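Local coordinates for ferritin (Pseudo-nitzschia multiseries, PDB 4IWK), which binds and oxidises ferrous iron and probably stores it as ferric mineral inside a hollow shell of 24 subunits, at the interface of chains A and B and the interface of chains A and C. Residues are numbered along the deposited sequence; one frame, centred on the assembly and turned at random. Chains: chain A/B/C, Ferritin.

Contacts 2 and 3 belong to one two-fold interface between chains A and C, their C-alpha centres about 17 Å apart. They are near-twins with the chains exchanged: A:Leu24 set against C:Phe17, C:Leu54 and C:Leu69 becomes C:Leu24 set against A:Phe17, A:Leu54 and A:Leu69. Contact 1 joins chain A to a different neighbour, its C-alpha centre about 25 Å from that of contact 2 and about 40 Å from that of contact 3, through the short helix 151-158 rather than helix 3-32. A:Trp35, between helices 3-32 and 36-62, backs contact 1. One subunit thus uses an apolar flank and a charged C-terminal end to assemble the 24-subunit cage.

Contact 1: the interface of chains A and B. Residues chain A 35, 150, 153; chain B 141, 144-145, 147.
A:Arg153 and B:Asp144 are brought together by similar first torsions, each with CG opposite the backbone N (chi1 -161° and -162°). Beyond CG the arginine chain folds at chi2 and chi3, which turns NE toward the neighbouring subunit. This is a ferritin subunit contact, in which the short C-terminal helix 151-158 of chain A meets the end of the long helix 115-145 of chain B. A:Arg153 NE donates to carboxylate oxygen OD2 of B:Asp144 at 2.8 Å, a nearly straight salt-bridging hydrogen bond. The oxygen accepts through its anti lone pair and lies close to the guanidinium plane, but the carboxylate stands almost upright to that plane (86°), and A:Arg153 NH2 stays 3.6 Å from B:Asp144 OD2. The grip is therefore a one-point contact through the NE side of the guanidinium, not a paired, two-pronged bridge. The other oxygen, OD1 of B:Asp144, is held within chain B by NH1 of B:Arg147 at 3.2 Å, met nearly along its C-O bond, which should restrict rotation of the carboxylate. Behind the arginine, A:Trp35 turns a ring face to the guanidinium, with NH1 centred over it. The aliphatic stretch is flanked as well: CD of A:Arg153 touches CG of B:Lys141 at 4.0 Å, and CB lies 3.9 Å from CG of B:Glu145. A:Gly150, with no side chain, brings its CA to 3.3 Å from the backbone O of B:Asp144.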
ATOM      1  N   TRP A  35      32.377 -17.626  31.809  1.00 20.62           N
ATOM      2  CA  TRP A  35      31.329 -18.458  31.209  1.00 20.80           C
ATOM      3  C   TRP A  35      30.145 -17.541  31.014  1.00 23.75           C
ATOM      4  O   TRP A  35      29.148 -17.692  31.748  1.00 22.45           O
ATOM      5  CB  TRP A  35      30.942 -19.580  32.180  1.00 20.48           C
ATOM      6  CG  TRP A  35      32.051 -20.540  32.472  1.00 19.45           C
ATOM      7  CD1 TRP A  35      33.001 -20.466  33.498  1.00 21.99           C
ATOM      8  CD2 TRP A  35      32.458 -21.682  31.650  1.00 21.04           C
ATOM      9  NE1 TRP A  35      33.905 -21.546  33.383  1.00 23.24           N
ATOM     10  CE2 TRP A  35      33.561 -22.274  32.273  1.00 23.39           C
ATOM     11  CE3 TRP A  35      31.907 -22.299  30.497  1.00 21.95           C
ATOM     12  CZ2 TRP A  35      34.197 -23.461  31.768  1.00 20.43           C
ATOM     13  CZ3 TRP A  35      32.561 -23.458  30.003  1.00 24.28           C
ATOM     14  CH2 TRP A  35      33.644 -23.997  30.655  1.00 22.03           C
ATOM     15  N   GLY A 150      38.755 -28.216  27.642  1.00 19.77           N
ATOM     16  CA  GLY A 150      38.379 -27.122  26.778  1.00 19.20           C
ATOM     17  C   GLY A 150      37.047 -27.305  26.037  1.00 21.31           C
ATOM     18  O   GLY A 150      36.470 -26.414  25.505  1.00 20.44           O
ATOM     19  N   ARG A 153      33.880 -25.318  27.113  1.00 21.68           N
ATOM     20  CA  ARG A 153      33.966 -23.909  26.835  1.00 23.51           C
ATOM     21  C   ARG A 153      33.377 -23.768  25.486  1.00 31.16           C
ATOM     22  O   ARG A 153      32.585 -22.854  25.196  1.00 33.72           O
ATOM     23  CB  ARG A 153      35.524 -23.546  26.862  1.00 27.93           C
ATOM     24  CG  ARG A 153      35.881 -22.176  27.039  1.00 33.84           C
ATOM     25  CD  ARG A 153      35.425 -21.598  28.313  1.00 25.82           C
ATOM     26  NE  ARG A 153      36.374 -21.792  29.379  1.00 26.11           N
ATOM     27  CZ  ARG A 153      36.370 -20.961  30.436  1.00 28.37           C
ATOM     28  NH1 ARG A 153      35.438 -20.035  30.462  1.00 31.48           N
ATOM     29  NH2 ARG A 153      37.215 -21.106  31.439  1.00 34.43           N
TER
ATOM     30  N   LYS B 141      39.105 -18.200  27.360  1.00 19.57           N
ATOM     31  CA  LYS B 141      38.508 -19.220  26.511  1.00 19.41           C
ATOM     32  C   LYS B 141      39.552 -19.874  25.607  1.00 20.59           C
ATOM     33  O   LYS B 141      39.610 -21.123  25.367  1.00 19.45           O
ATOM     34  CB  LYS B 141      37.418 -18.610  25.602  1.00 21.66           C
ATOM     35  CG  LYS B 141      36.198 -18.144  26.474  1.00 24.28           C
ATOM     36  CD  LYS B 141      35.346 -17.337  25.461  1.00 28.12           C
ATOM     37  CE  LYS B 141      34.034 -16.731  25.975  1.00 39.45           C
ATOM     38  NZ  LYS B 141      34.123 -16.611  27.423  1.00 32.13           N
ATOM     39  N   ASP B 144      41.835 -22.217  27.592  1.00 19.89           N
ATOM     40  CA  ASP B 144      41.138 -23.479  27.906  1.00 20.28           C
ATOM     41  C   ASP B 144      40.957 -24.376  26.666  1.00 19.99           C
ATOM     42  O   ASP B 144      41.327 -25.623  26.696  1.00 19.73           O
ATOM     43  CB  ASP B 144      39.788 -23.100  28.532  1.00 21.90           C
ATOM     44  CG  ASP B 144      39.153 -24.237  29.306  1.00 30.23           C
ATOM     45  OD1 ASP B 144      39.878 -25.184  29.633  1.00 29.23           O
ATOM     46  OD2 ASP B 144      37.951 -24.106  29.668  1.00 31.51           O
ATOM     47  N   GLU B 145      40.466 -23.814  25.565  1.00 19.50           N
ATOM     48  CA  GLU B 145      40.176 -24.618  24.360  1.00 19.11           C
ATOM     49  C   GLU B 145      41.487 -25.180  23.775  1.00 21.47           C
ATOM     50  O   GLU B 145      41.507 -26.258  23.203  1.00 20.98           O
ATOM     51  CB  GLU B 145      39.474 -23.764  23.303  1.00 21.76           C
ATOM     52  CG  GLU B 145      38.044 -23.527  23.835  1.00 24.68           C
ATOM     53  CD  GLU B 145      37.087 -22.951  22.799  1.00 42.06           C
ATOM     54  OE1 GLU B 145      37.218 -23.395  21.617  1.00 48.96           O
ATOM     55  OE2 GLU B 145      36.254 -22.048  23.199  1.00 43.60           O
ATOM     56  N   ARG B 147      43.833 -26.572  25.125  1.00 18.46           N
ATOM     57  CA  ARG B 147      44.358 -27.752  25.845  0.50 21.82           C
ATOM     58  C   ARG B 147      44.109 -29.032  25.075  1.00 23.33           C
ATOM     59  O   ARG B 147      44.676 -30.067  25.406  1.00 24.77           O
ATOM     60  CB  ARG B 147      43.672 -27.935  27.209  0.50 22.47           C
ATOM     61  CG  ARG B 147      43.914 -26.743  28.129  0.50 24.33           C
ATOM     62  CD  ARG B 147      42.929 -26.718  29.301  0.50 28.14           C
ATOM     63  NE  ARG B 147      43.232 -27.776  30.230  0.50 33.79           N
ATOM     64  CZ  ARG B 147      42.352 -28.229  31.107  0.50 36.54           C
ATOM     65  NH1 ARG B 147      41.152 -27.682  31.137  0.50 37.54           N
ATOM     66  NH2 ARG B 147      42.651 -29.245  31.894  0.50 35.90           N
TER

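Contact 2: the interface of chains A and C. Residues chain A 21, 24-25, 28; chain C 17, 54, 67, 69.
A:Leu24 reaches out of helix 3-32 and divides its two methyl groups between partners in chain C. With CG opposite its backbone N (chi1 174°), the isobutyl end is directed across the boundary: CD2 of A:Leu24 meets the outer rim of the C:Phe17 ring, 3.6 Å from CE2 and equally near CZ, while CD1 meets CD2 of C:Leu54, also at 3.6 Å. The leucine and phenylalanine approach from opposite directions. C:Leu69 closes the cluster from another side, its side chain roughly perpendicular to that of A:Leu24 and its CD1 3.8 Å from CG of the latter. The same CD1 methyl of C:Leu69 is pressed onto the helix backbone, 3.7 Å from O of A:Gln21 and as near to N of A:Ser25; an extended side chain (chi2 -177°) carries it there. The close packing runs on to A:Ile28, whose CD1 touches CG2 of C:Ile67 at 3.8 Å, with the two side chains crossing at about a right angle. The A:Gln21 side chain is the looser part: its amide stands steeply to the C:Phe17 ring (83°), with NE2 4.1 Å from CD2 of the ring, and the A:Ser25 side chain adds little. The close fit of branched and aromatic groups thus helps hold two antiparallel ferritin subunits as the two-fold pair from which the iron-storing cage is built.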
ATOM      1  N   GLN A  21      18.268 -15.443  44.585  1.00 16.04           N
ATOM      2  CA  GLN A  21      19.619 -14.990  45.017  1.00 16.41           C
ATOM      3  C   GLN A  21      20.653 -16.047  44.725  1.00 16.44           C
ATOM      4  O   GLN A  21      21.827 -15.739  44.398  1.00 17.04           O
ATOM      5  CB  GLN A  21      19.624 -14.663  46.563  1.00 16.72           C
ATOM      6  CG  GLN A  21      18.908 -13.355  46.861  1.00 19.77           C
ATOM      7  CD  GLN A  21      19.781 -12.177  46.300  1.00 23.65           C
ATOM      8  OE1 GLN A  21      19.508 -11.767  45.167  1.00 29.83           O
ATOM      9  NE2 GLN A  21      20.793 -11.712  47.046  1.00 22.99           N
ATOM     10  N   LEU A  24      21.502 -15.713  41.227  1.00 16.26           N
ATOM     11  CA  LEU A  24      22.340 -14.554  40.947  1.00 17.78           C
ATOM     12  C   LEU A  24      23.777 -14.924  41.386  1.00 17.91           C
ATOM     13  O   LEU A  24      24.740 -14.589  40.681  1.00 15.45           O
ATOM     14  CB  LEU A  24      21.844 -13.356  41.783  1.00 15.95           C
ATOM     15  CG  LEU A  24      22.736 -12.114  41.687  1.00 16.05           C
ATOM     16  CD1 LEU A  24      22.717 -11.656  40.198  1.00 17.81           C
ATOM     17  CD2 LEU A  24      22.168 -10.980  42.538  1.00 16.87           C
ATOM     18  N   SER A  25      23.948 -15.611  42.527  1.00 16.53           N
ATOM     19  CA  SER A  25      25.291 -16.057  42.925  0.50 17.48           C
ATOM     20  C   SER A  25      25.967 -16.953  41.840  1.00 17.96           C
ATOM     21  O   SER A  25      27.176 -16.785  41.569  1.00 17.99           O
ATOM     22  CB  SER A  25      25.251 -16.770  44.294  0.50 17.71           C
ATOM     23  OG  SER A  25      24.755 -18.104  44.217  0.50 19.21           O
ATOM     24  N   ILE A  28      27.232 -14.847  39.037  1.00 16.60           N
ATOM     25  CA  ILE A  28      28.510 -14.125  39.390  1.00 17.18           C
ATOM     26  C   ILE A  28      29.658 -15.095  39.239  1.00 18.06           C
ATOM     27  O   ILE A  28      30.660 -14.768  38.622  1.00 19.72           O
ATOM     28  CB  ILE A  28      28.395 -13.566  40.844  1.00 17.31           C
ATOM     29  CG1 ILE A  28      27.381 -12.418  40.883  1.00 18.70           C
ATOM     30  CG2 ILE A  28      29.794 -13.162  41.272  1.00 18.82           C
ATOM     31  CD1 ILE A  28      27.013 -12.076  42.336  1.00 19.79           C
TER
ATOM     32  N   PHE C  17      19.397  -3.981  46.973  1.00 14.03           N
ATOM     33  CA  PHE C  17      18.467  -5.138  47.159  1.00 16.08           C
ATOM     34  C   PHE C  17      17.668  -4.925  48.411  1.00 15.87           C
ATOM     35  O   PHE C  17      16.495  -5.321  48.436  1.00 15.08           O
ATOM     36  CB  PHE C  17      19.263  -6.462  47.214  1.00 15.07           C
ATOM     37  CG  PHE C  17      19.888  -6.816  45.891  1.00 16.95           C
ATOM     38  CD1 PHE C  17      19.429  -6.312  44.635  1.00 18.66           C
ATOM     39  CD2 PHE C  17      20.976  -7.806  45.909  1.00 19.50           C
ATOM     40  CE1 PHE C  17      20.028  -6.676  43.424  1.00 19.38           C
ATOM     41  CE2 PHE C  17      21.529  -8.153  44.673  1.00 20.01           C
ATOM     42  CZ  PHE C  17      21.053  -7.628  43.449  1.00 19.84           C
ATOM     43  N   LEU C  54      21.688  -5.086  40.184  1.00 15.77           N
ATOM     44  CA  LEU C  54      22.231  -5.937  39.095  1.00 17.28           C
ATOM     45  C   LEU C  54      23.261  -5.115  38.300  1.00 17.64           C
ATOM     46  O   LEU C  54      24.238  -5.723  37.893  1.00 18.22           O
ATOM     47  CB  LEU C  54      21.127  -6.500  38.191  1.00 16.25           C
ATOM     48  CG  LEU C  54      20.093  -7.429  38.907  1.00 18.90           C
ATOM     49  CD1 LEU C  54      19.074  -7.854  37.891  1.00 22.23           C
ATOM     50  CD2 LEU C  54      20.924  -8.645  39.368  1.00 19.30           C
ATOM     51  N   ILE C  67      32.326  -9.841  44.319  1.00 23.03           N
ATOM     52  CA  ILE C  67      31.051  -9.532  45.022  1.00 22.18           C
ATOM     53  C   ILE C  67      30.750 -10.766  45.875  1.00 22.90           C
ATOM     54  O   ILE C  67      30.776 -11.859  45.342  1.00 25.46           O
ATOM     55  CB  ILE C  67      29.907  -9.390  43.971  1.00 21.51           C
ATOM     56  CG1 ILE C  67      30.101  -8.120  43.218  1.00 21.07           C
ATOM     57  CG2 ILE C  67      28.534  -9.437  44.656  1.00 22.21           C
ATOM     58  CD1 ILE C  67      30.066  -6.780  43.958  1.00 21.98           C
ATOM     59  N   LEU C  69      27.532 -11.865  48.004  1.00 19.87           N
ATOM     60  CA  LEU C  69      26.137 -11.433  48.226  1.00 17.49           C
ATOM     61  C   LEU C  69      25.797 -11.658  49.710  1.00 20.57           C
ATOM     62  O   LEU C  69      26.059 -12.794  50.270  1.00 23.51           O
ATOM     63  CB  LEU C  69      25.201 -12.269  47.401  1.00 19.34           C
ATOM     64  CG  LEU C  69      25.284 -12.052  45.825  1.00 19.29           C
ATOM     65  CD1 LEU C  69      24.205 -12.941  45.138  1.00 22.19           C
ATOM     66  CD2 LEU C  69      24.931 -10.581  45.574  1.00 20.75           C
TER

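Contact 3: the interface of chains A and C. Residues chain A 17, 54, 69; chain C 21, 24-25, 28, 43.
The A:Phe17 ring receives the C:Gln21 amide above one face, near the rim, with the two planes almost perpendicular (89°). Amide oxygen OE1 of C:Gln21 is 4.1 Å from A:Phe17 CE2, a loose contact. C:Leu24 CD2 sits beyond the CE2-CZ side of the ring, raised from its plane toward that same face, and is 3.6 Å from CZ of A:Phe17. A chi1 of 174° swings the isobutyl group of C:Leu24 away from its own N and lets its methyls part between the ring and A:Leu54. CD1 of C:Leu24 lies 3.6 Å from CD2 of A:Leu54. That A:Leu54 methyl also touches CD1 of C:Leu43 at 4.0 Å, the two side chains passing in opposite directions, which extends the apolar patch to helix 36-62 of both subunits. A:Leu69, from a loop, lays CD1 against CG of C:Leu24 at 3.8 Å and near the backbone O of C:Gln21, and its CG reaches CD1 of C:Ile28 at 4.0 Å. With an alanine here, C:Leu24 and C:Ile28 would probably lose their shared partner, and a gap would be likely to open over the helix backbone at C:Gln21. This hydrophobic seam supports the two-fold pairing of ferritin subunits within the 24-subunit shell.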
ATOM      1  N   PHE A  17      12.446 -16.338  46.606  1.00 17.79           N
ATOM      2  CA  PHE A  17      13.448 -15.260  46.630  1.00 17.14           C
ATOM      3  C   PHE A  17      14.849 -15.756  47.007  1.00 17.42           C
ATOM      4  O   PHE A  17      15.851 -15.210  46.466  1.00 17.99           O
ATOM      5  CB  PHE A  17      13.031 -14.123  47.588  1.00 16.37           C
ATOM      6  CG  PHE A  17      11.814 -13.366  47.158  1.00 18.52           C
ATOM      7  CD1 PHE A  17      11.367 -13.338  45.816  1.00 18.47           C
ATOM      8  CD2 PHE A  17      11.122 -12.627  48.119  1.00 22.02           C
ATOM      9  CE1 PHE A  17      10.247 -12.588  45.443  1.00 19.34           C
ATOM     10  CE2 PHE A  17      10.003 -11.867  47.742  1.00 21.77           C
ATOM     11  CZ  PHE A  17       9.598 -11.814  46.381  1.00 21.21           C
ATOM     12  N   LEU A  54       6.836 -13.093  43.432  1.00 15.26           N
ATOM     13  CA  LEU A  54       5.849 -12.004  43.287  1.00 16.80           C
ATOM     14  C   LEU A  54       4.440 -12.529  43.002  1.00 17.20           C
ATOM     15  O   LEU A  54       3.463 -11.935  43.499  1.00 19.39           O
ATOM     16  CB  LEU A  54       6.212 -11.045  42.170  1.00 17.92           C
ATOM     17  CG  LEU A  54       7.509 -10.218  42.522  1.00 19.02           C
ATOM     18  CD1 LEU A  54       7.930  -9.397  41.282  1.00 21.36           C
ATOM     19  CD2 LEU A  54       7.373  -9.280  43.747  1.00 18.64           C
ATOM     20  N   LEU A  69       7.513 -10.509  54.943  1.00 25.48           N
ATOM     21  CA  LEU A  69       8.734 -10.783  54.190  1.00 20.65           C
ATOM     22  C   LEU A  69       9.875 -11.115  55.110  1.00 20.22           C
ATOM     23  O   LEU A  69      10.090 -10.389  56.085  1.00 27.38           O
ATOM     24  CB  LEU A  69       9.104  -9.562  53.288  1.00 20.36           C
ATOM     25  CG  LEU A  69       8.155  -9.168  52.126  1.00 20.05           C
ATOM     26  CD1 LEU A  69       8.718  -7.963  51.355  1.00 22.45           C
ATOM     27  CD2 LEU A  69       8.054 -10.401  51.193  1.00 20.24           C
TER
ATOM     28  N   GLN C  21      13.459  -4.744  48.473  1.00 15.46           N
ATOM     29  CA  GLN C  21      12.522  -5.466  49.418  1.00 15.79           C
ATOM     30  C   GLN C  21      11.650  -4.520  50.180  1.00 15.85           C
ATOM     31  O   GLN C  21      10.498  -4.845  50.484  1.00 15.73           O
ATOM     32  CB  GLN C  21      13.369  -6.387  50.384  1.00 16.02           C
ATOM     33  CG  GLN C  21      13.917  -7.591  49.666  1.00 18.09           C
ATOM     34  CD  GLN C  21      12.836  -8.589  49.278  1.00 23.76           C
ATOM     35  OE1 GLN C  21      12.391  -8.563  48.125  1.00 26.64           O
ATOM     36  NE2 GLN C  21      12.428  -9.496  50.236  1.00 20.78           N
ATOM     37  N   LEU C  24       8.843  -3.673  47.991  1.00 14.44           N
ATOM     38  CA  LEU C  24       7.877  -4.757  47.826  1.00 14.85           C
ATOM     39  C   LEU C  24       7.011  -4.735  49.153  1.00 15.91           C
ATOM     40  O   LEU C  24       5.778  -4.848  49.059  1.00 16.56           O
ATOM     41  CB  LEU C  24       8.633  -6.102  47.769  1.00 14.88           C
ATOM     42  CG  LEU C  24       7.702  -7.279  47.739  1.00 16.12           C
ATOM     43  CD1 LEU C  24       6.707  -7.123  46.554  1.00 18.04           C
ATOM     44  CD2 LEU C  24       8.527  -8.557  47.519  1.00 20.33           C
ATOM     45  N   SER C  25       7.635  -4.500  50.324  1.00 16.73           N
ATOM     46  CA  SER C  25       6.832  -4.410  51.557  1.00 14.56           C
ATOM     47  C   SER C  25       5.833  -3.269  51.499  1.00 15.90           C
ATOM     48  O   SER C  25       4.681  -3.465  51.937  1.00 16.88           O
ATOM     49  CB  SER C  25       7.799  -4.213  52.761  1.00 17.34           C
ATOM     50  OG  SER C  25       7.026  -4.179  54.014  1.00 21.73           O
ATOM     51  N   ILE C  28       2.903  -4.362  49.451  1.00 17.05           N
ATOM     52  CA  ILE C  28       1.991  -5.301  50.220  1.00 17.14           C
ATOM     53  C   ILE C  28       1.084  -4.488  51.135  1.00 18.34           C
ATOM     54  O   ILE C  28      -0.115  -4.710  51.193  1.00 18.37           O
ATOM     55  CB  ILE C  28       2.857  -6.291  51.009  1.00 18.03           C
ATOM     56  CG1 ILE C  28       3.527  -7.237  49.971  1.00 19.28           C
ATOM     57  CG2 ILE C  28       1.964  -7.056  51.966  1.00 19.02           C
ATOM     58  CD1 ILE C  28       4.670  -8.079  50.605  1.00 20.21           C
ATOM     59  N   LEU C  43       5.629  -1.562  43.432  1.00 16.88           N
ATOM     60  CA  LEU C  43       6.132  -2.770  42.835  1.00 17.17           C
ATOM     61  C   LEU C  43       7.048  -2.380  41.673  1.00 18.24           C
ATOM     62  O   LEU C  43       8.112  -3.004  41.519  1.00 18.52           O
ATOM     63  CB  LEU C  43       4.939  -3.519  42.288  1.00 19.87           C
ATOM     64  CG  LEU C  43       5.221  -4.923  41.867  1.00 30.38           C
ATOM     65  CD1 LEU C  43       5.537  -5.785  43.101  1.00 26.52           C
ATOM     66  CD2 LEU C  43       3.929  -5.365  41.138  1.00 28.64           C
TER